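Local coordinates for protein amidohydrolase (Staphylococcus aureus, PDB 3NUR) that is a putative metal-dependent amidohydrolase with a TIM-barrel fold, probably hydrolysing carbon-nitrogen bonds in linear amides, at residues D176-Y190 against I240-G252. Numbering follows the deposited sequence.
Sequences DIIFKTAENLDVPIY and IFDRYPKLNMIIG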
loop_
_atom_site.group_PDB
_atom_site.type_symbol
_atom_site.label_atom_id
_atom_site.label_comp_id
_atom_site.label_asym_id
_atom_site.label_seq_id
_atom_site.Cartn_x
_atom_site.Cartn_y
_atom_site.Cartn_z
ATOM N N ASP A 176 3.085 -14.942 -10.009
ATOM C CA ASP A 176 2.480 -15.788 -8.969
ATOM C C ASP A 176 3.430 -16.030 -7.774
ATOM O O ASP A 176 2.991 -15.959 -6.632
ATOM C CB ASP A 176 2.027 -17.133 -9.567
ATOM C CG ASP A 176 1.245 -17.965 -8.578
ATOM O OD1 ASP A 176 0.026 -17.750 -8.461
ATOM O OD2 ASP A 176 1.859 -18.781 -7.893
ATOM N N ILE A 177 4.734 -16.237 -8.052
ATOM C CA ILE A 177 5.776 -16.477 -7.049
ATOM C C ILE A 177 5.850 -15.408 -5.941
ATOM O O ILE A 177 6.185 -15.740 -4.797
ATOM C CB ILE A 177 7.159 -16.727 -7.736
ATOM C CG1 ILE A 177 8.223 -17.299 -6.762
ATOM C CG2 ILE A 177 7.680 -15.497 -8.486
ATOM C CD1 ILE A 177 7.851 -18.642 -6.116
ATOM N N ILE A 178 5.524 -14.146 -6.275
ATOM C CA ILE A 178 5.563 -13.040 -5.308
ATOM C C ILE A 178 4.472 -13.249 -4.243
ATOM O O ILE A 178 4.754 -13.120 -3.049
ATOM C CB ILE A 178 5.482 -11.658 -6.026
ATOM C CG1 ILE A 178 6.726 -11.445 -6.943
ATOM C CG2 ILE A 178 5.329 -10.506 -4.998
ATOM C CD1 ILE A 178 6.624 -10.243 -7.978
ATOM N N PHE A 179 3.244 -13.594 -4.688
ATOM C CA PHE A 179 2.093 -13.831 -3.809
ATOM C C PHE A 179 2.281 -15.102 -2.991
ATOM O O PHE A 179 1.944 -15.106 -1.816
ATOM C CB PHE A 179 0.782 -13.838 -4.614
ATOM C CG PHE A 179 0.643 -12.542 -5.384
ATOM C CD1 PHE A 179 0.201 -11.380 -4.751
ATOM C CD2 PHE A 179 1.015 -12.467 -6.720
ATOM C CE1 PHE A 179 0.125 -10.167 -5.449
ATOM C CE2 PHE A 179 0.943 -11.252 -7.415
ATOM C CZ PHE A 179 0.515 -10.111 -6.775
ATOM N N LYS A 180 2.823 -16.173 -3.617
ATOM C CA LYS A 180 3.122 -17.444 -2.956
ATOM C C LYS A 180 4.113 -17.183 -1.817
ATOM O O LYS A 180 3.924 -17.691 -0.719
ATOM C CB LYS A 180 3.742 -18.420 -3.969
ATOM C CG LYS A 180 3.989 -19.820 -3.408
ATOM C CD LYS A 180 4.490 -20.745 -4.519
ATOM C CE LYS A 180 4.306 -22.193 -4.165
ATOM N NZ LYS A 180 4.586 -23.073 -5.331
ATOM N N THR A 181 5.128 -16.346 -2.075
ATOM C CA THR A 181 6.163 -15.993 -1.105
ATOM C C THR A 181 5.568 -15.246 0.081
ATOM O O THR A 181 5.828 -15.619 1.220
ATOM C CB THR A 181 7.332 -15.290 -1.803
ATOM O OG1 THR A 181 7.870 -16.190 -2.772
ATOM C CG2 THR A 181 8.420 -14.892 -0.847
ATOM N N ALA A 182 4.725 -14.223 -0.190
ATOM C CA ALA A 182 4.044 -13.469 0.860
ATOM C C ALA A 182 3.208 -14.400 1.759
ATOM O O ALA A 182 3.316 -14.295 2.979
ATOM C CB ALA A 182 3.160 -12.385 0.249
ATOM N N GLU A 183 2.438 -15.343 1.179
ATOM C CA GLU A 183 1.637 -16.252 2.011
ATOM C C GLU A 183 2.535 -17.149 2.883
ATOM O O GLU A 183 2.296 -17.278 4.087
ATOM C CB GLU A 183 0.676 -17.090 1.164
ATOM C CG GLU A 183 -0.403 -17.743 2.025
ATOM C CD GLU A 183 -1.112 -18.962 1.469
ATOM O OE1 GLU A 183 -0.480 -19.743 0.724
ATOM O OE2 GLU A 183 -2.303 -19.148 1.808
ATOM N N ASN A 184 3.601 -17.710 2.275
ATOM C CA ASN A 184 4.586 -18.563 2.953
ATOM C C ASN A 184 5.233 -17.828 4.124
ATOM O O ASN A 184 5.421 -18.428 5.182
ATOM C CB ASN A 184 5.661 -19.033 1.972
ATOM C CG ASN A 184 5.278 -20.247 1.146
ATOM O OD1 ASN A 184 4.231 -20.879 1.348
ATOM N ND2 ASN A 184 6.131 -20.613 0.191
ATOM N N LEU A 185 5.542 -16.530 3.945
ATOM C CA LEU A 185 6.162 -15.708 4.984
ATOM C C LEU A 185 5.143 -15.134 5.986
ATOM O O LEU A 185 5.560 -14.570 7.003
ATOM C CB LEU A 185 6.985 -14.583 4.354
ATOM C CG LEU A 185 8.178 -14.991 3.477
ATOM C CD1 LEU A 185 8.646 -13.810 2.627
ATOM C CD2 LEU A 185 9.317 -15.556 4.305
ATOM N N ASP A 186 3.816 -15.296 5.710
ATOM C CA ASP A 186 2.712 -14.795 6.553
ATOM C C ASP A 186 2.768 -13.261 6.722
ATOM O O ASP A 186 2.617 -12.719 7.827
ATOM C CB ASP A 186 2.657 -15.526 7.911
ATOM C CG ASP A 186 1.313 -15.466 8.602
ATOM O OD1 ASP A 186 0.276 -15.378 7.894
ATOM O OD2 ASP A 186 1.288 -15.559 9.845
ATOM N N VAL A 187 3.035 -12.565 5.606
ATOM C CA VAL A 187 3.134 -11.100 5.624
ATOM C C VAL A 187 2.230 -10.502 4.532
ATOM O O VAL A 187 2.050 -11.147 3.498
ATOM C CB VAL A 187 4.588 -10.578 5.505
ATOM C CG1 VAL A 187 5.428 -10.949 6.733
ATOM C CG2 VAL A 187 5.258 -11.044 4.202
ATOM N N PRO A 188 1.711 -9.258 4.712
ATOM C CA PRO A 188 0.860 -8.676 3.661
ATOM C C PRO A 188 1.660 -7.946 2.565
ATOM O O PRO A 188 2.850 -7.643 2.713
ATOM C CB PRO A 188 0.001 -7.679 4.444
ATOM C CG PRO A 188 0.929 -7.170 5.518
ATOM C CD PRO A 188 1.798 -8.355 5.890
ATOM N N ILE A 189 0.971 -7.637 1.461
ATOM C CA ILE A 189 1.516 -6.831 0.366
ATOM C C ILE A 189 0.616 -5.587 0.269
ATOM O O ILE A 189 -0.591 -5.714 0.103
ATOM C CB ILE A 189 1.559 -7.584 -1.002
ATOM C CG1 ILE A 189 2.527 -8.800 -0.991
ATOM C CG2 ILE A 189 1.895 -6.621 -2.134
ATOM C CD1 ILE A 189 2.346 -9.723 -2.176
ATOM N N TYR A 190 1.202 -4.402 0.356
ATOM C CA TYR A 190 0.484 -3.136 0.192
ATOM C C TYR A 190 0.608 -2.796 -1.302
ATOM O O TYR A 190 1.729 -2.696 -1.807
ATOM C CB TYR A 190 1.147 -2.017 1.047
ATOM C CG TYR A 190 0.249 -0.832 1.369
ATOM C CD1 TYR A 190 -0.012 -0.468 2.686
ATOM C CD2 TYR A 190 -0.298 -0.044 0.356
ATOM C CE1 TYR A 190 -0.834 0.613 2.994
ATOM C CE2 TYR A 190 -1.105 1.062 0.652
ATOM C CZ TYR A 190 -1.368 1.386 1.975
ATOM O OH TYR A 190 -2.208 2.428 2.289
ATOM N N ILE A 240 -5.864 -15.648 -7.117
ATOM C CA ILE A 240 -4.700 -15.604 -6.217
ATOM C C ILE A 240 -5.120 -15.983 -4.772
ATOM O O ILE A 240 -4.414 -16.738 -4.100
ATOM C CB ILE A 240 -4.027 -14.193 -6.278
ATOM C CG1 ILE A 240 -3.090 -14.084 -7.521
ATOM C CG2 ILE A 240 -3.273 -13.845 -4.958
ATOM C CD1 ILE A 240 -2.573 -12.687 -7.804
ATOM N N PHE A 241 -6.277 -15.482 -4.327
ATOM C CA PHE A 241 -6.749 -15.737 -2.973
ATOM C C PHE A 241 -7.413 -17.108 -2.766
ATOM O O PHE A 241 -7.693 -17.472 -1.631
ATOM C CB PHE A 241 -7.586 -14.571 -2.444
ATOM C CG PHE A 241 -6.871 -13.246 -2.564
ATOM C CD1 PHE A 241 -5.989 -12.820 -1.576
ATOM C CD2 PHE A 241 -7.084 -12.418 -3.666
ATOM C CE1 PHE A 241 -5.325 -11.593 -1.694
ATOM C CE2 PHE A 241 -6.407 -11.205 -3.792
ATOM C CZ PHE A 241 -5.537 -10.797 -2.805
ATOM N N ASP A 242 -7.611 -17.869 -3.849
ATOM C CA ASP A 242 -8.075 -19.253 -3.778
ATOM C C ASP A 242 -6.821 -20.136 -3.677
ATOM O O ASP A 242 -6.810 -21.064 -2.873
ATOM C CB ASP A 242 -8.922 -19.620 -5.000
ATOM C CG ASP A 242 -10.349 -19.114 -4.920
ATOM O OD1 ASP A 242 -10.727 -18.562 -3.864
ATOM O OD2 ASP A 242 -11.073 -19.233 -5.926
ATOM N N ARG A 243 -5.748 -19.796 -4.443
ATOM C CA ARG A 243 -4.459 -20.490 -4.402
ATOM C C ARG A 243 -3.769 -20.228 -3.061
ATOM O O ARG A 243 -3.186 -21.157 -2.481
ATOM C CB ARG A 243 -3.535 -20.018 -5.550
ATOM C CG ARG A 243 -3.879 -20.638 -6.886
ATOM C CD ARG A 243 -2.823 -20.422 -7.971
ATOM N NE ARG A 243 -2.620 -19.014 -8.347
ATOM C CZ ARG A 243 -3.479 -18.269 -9.048
ATOM N NH1 ARG A 243 -4.662 -18.757 -9.399
ATOM N NH2 ARG A 243 -3.178 -17.021 -9.366
ATOM N N TYR A 244 -3.821 -18.957 -2.576
ATOM C CA TYR A 244 -3.161 -18.503 -1.333
ATOM C C TYR A 244 -4.208 -17.896 -0.381
ATOM O O TYR A 244 -4.280 -16.672 -0.233
ATOM C CB TYR A 244 -1.999 -17.526 -1.678
ATOM C CG TYR A 244 -1.110 -18.089 -2.762
ATOM C CD1 TYR A 244 -0.461 -19.313 -2.590
ATOM C CD2 TYR A 244 -1.012 -17.466 -4.000
ATOM C CE1 TYR A 244 0.278 -19.888 -3.621
ATOM C CE2 TYR A 244 -0.246 -18.013 -5.025
ATOM C CZ TYR A 244 0.399 -19.223 -4.828
ATOM O OH TYR A 244 1.141 -19.776 -5.829
ATOM N N PRO A 245 -5.069 -18.755 0.224
ATOM C CA PRO A 245 -6.182 -18.239 1.044
ATOM C C PRO A 245 -5.824 -17.494 2.324
ATOM O O PRO A 245 -6.681 -16.796 2.862
ATOM C CB PRO A 245 -7.033 -19.489 1.323
ATOM C CG PRO A 245 -6.077 -20.618 1.241
ATOM C CD PRO A 245 -5.144 -20.232 0.117
ATOM N N LYS A 246 -4.581 -17.631 2.804
ATOM C CA LYS A 246 -4.142 -16.926 4.013
ATOM C C LYS A 246 -3.518 -15.576 3.683
ATOM O O LYS A 246 -3.177 -14.822 4.588
ATOM C CB LYS A 246 -3.164 -17.790 4.828
ATOM C CG LYS A 246 -3.800 -19.049 5.414
ATOM C CD LYS A 246 -2.848 -19.820 6.342
ATOM C CE LYS A 246 -1.793 -20.652 5.637
ATOM N NZ LYS A 246 -0.528 -19.897 5.411
ATOM N N LEU A 247 -3.325 -15.281 2.389
ATOM C CA LEU A 247 -2.729 -14.022 1.949
ATOM C C LEU A 247 -3.632 -12.821 2.228
ATOM O O LEU A 247 -4.828 -12.881 1.957
ATOM C CB LEU A 247 -2.407 -14.069 0.428
ATOM C CG LEU A 247 -1.818 -12.769 -0.203
ATOM C CD1 LEU A 247 -0.440 -12.437 0.360
ATOM C CD2 LEU A 247 -1.803 -12.837 -1.703
ATOM N N ASN A 248 -3.045 -11.723 2.737
ATOM C CA ASN A 248 -3.741 -10.451 2.897
ATOM C C ASN A 248 -3.038 -9.366 2.114
ATOM O O ASN A 248 -1.808 -9.295 2.079
ATOM C CB ASN A 248 -3.860 -9.988 4.350
ATOM C CG ASN A 248 -4.670 -10.909 5.194
ATOM O OD1 ASN A 248 -5.857 -11.142 4.942
ATOM N ND2 ASN A 248 -4.019 -11.485 6.183
HETATM N N MSE A 249 -3.818 -8.512 1.500
HETATM C CA MSE A 249 -3.278 -7.348 0.835
HETATM C C MSE A 249 -3.815 -6.089 1.454
HETATM O O MSE A 249 -4.834 -6.151 2.144
HETATM C CB MSE A 249 -3.467 -7.450 -0.668
HETATM C CG MSE A 249 -2.442 -8.482 -1.181
HETATM SE SE MSE A 249 -2.504 -8.673 -2.936
HETATM C CE MSE A 249 -1.666 -6.935 -3.394
ATOM N N ILE A 250 -3.088 -4.970 1.304
ATOM C CA ILE A 250 -3.518 -3.677 1.835
ATOM C C ILE A 250 -3.621 -2.681 0.668
ATOM O O ILE A 250 -2.769 -2.666 -0.218
ATOM C CB ILE A 250 -2.570 -3.127 2.943
ATOM C CG1 ILE A 250 -2.172 -4.231 3.975
ATOM C CG2 ILE A 250 -3.228 -1.925 3.644
ATOM C CD1 ILE A 250 -0.944 -3.867 4.839
ATOM N N ILE A 251 -4.682 -1.872 0.666
ATOM C CA ILE A 251 -4.882 -0.808 -0.315
ATOM C C ILE A 251 -5.266 0.463 0.413
ATOM O O ILE A 251 -5.993 0.411 1.399
ATOM C CB ILE A 251 -5.873 -1.155 -1.440
ATOM C CG1 ILE A 251 -7.254 -1.618 -0.879
ATOM C CG2 ILE A 251 -5.227 -2.159 -2.454
ATOM C CD1 ILE A 251 -8.322 -1.966 -1.997
ATOM N N GLY A 252 -4.765 1.580 -0.084
ATOM C CA GLY A 252 -4.997 2.893 0.490
ATOM C C GLY A 252 -6.118 3.651 -0.169
ATOM O O GLY A 252 -6.959 3.067 -0.858
HETATM O O HOH W 1 -0.898 -16.068 -10.139
HETATM O O HOH W 2 -1.751 -21.999 -0.218
HETATM O O HOH W 3 2.120 -19.807 6.382
HETATM O O HOH W 4 -0.499 -14.963 5.190
HETATM O O HOH W 5 -0.219 -12.541 3.939
#
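Two neighbouring helix-to-strand units of the TIM barrel pack side by side here. Strands 189-192 and 249-251 pair in parallel, and helix 176-185 lies against helix 240-243 and the turn after it. In the strands, Ile250 N donates a hydrogen bond to Ile189 O (2.9 Å), and Ile189 N donates one to Asn248 O. The side chains of Tyr190 and Ile250 share one face of the sheet, where CG2 of Ile250 touches CE1 of the ring. The hydroxyl of Tyr190 hydrogen-bonds to Thr289 OG1, and weakly to the calcium ligand Glu28.

On the other face, Ile189 meets selenomethionine Met249, whose SE lies obliquely beside the Phe179 ring, 3.9 Å from CE1. Ile240 CD1 sits over a face of that ring in a CH-pi contact, while Leu247 CD2 meets its edge. Helix 223-237 adds Leu235 to this core.

Tyr244 lies flat against helix 176-185. Lys180 CA stands over the ring centre, and Arg243 CB backs the opposite face. Asp176 meets the ring edge. Its CG is anti to the backbone N (chi1 -173°), which turns the carboxylate toward Tyr244 and Arg243. OD2 accepts a hydrogen bond from Tyr244 OH, though its very short length (2.4 Å) is doubtful. OD1 forms a salt bridge with Arg243 NE (2.9 Å).

The extended Glu183 reaches the type I turn 244-247. Its OE2 takes the N-H of Lys246 with its anti lone pair (2.9 Å, 162°). A water joins OE1 to Arg243 O.

Salt bridge and turn bond thus tie the helix to Arg243 and Lys246, and Arg243 would be expected to favour a charged Asp176.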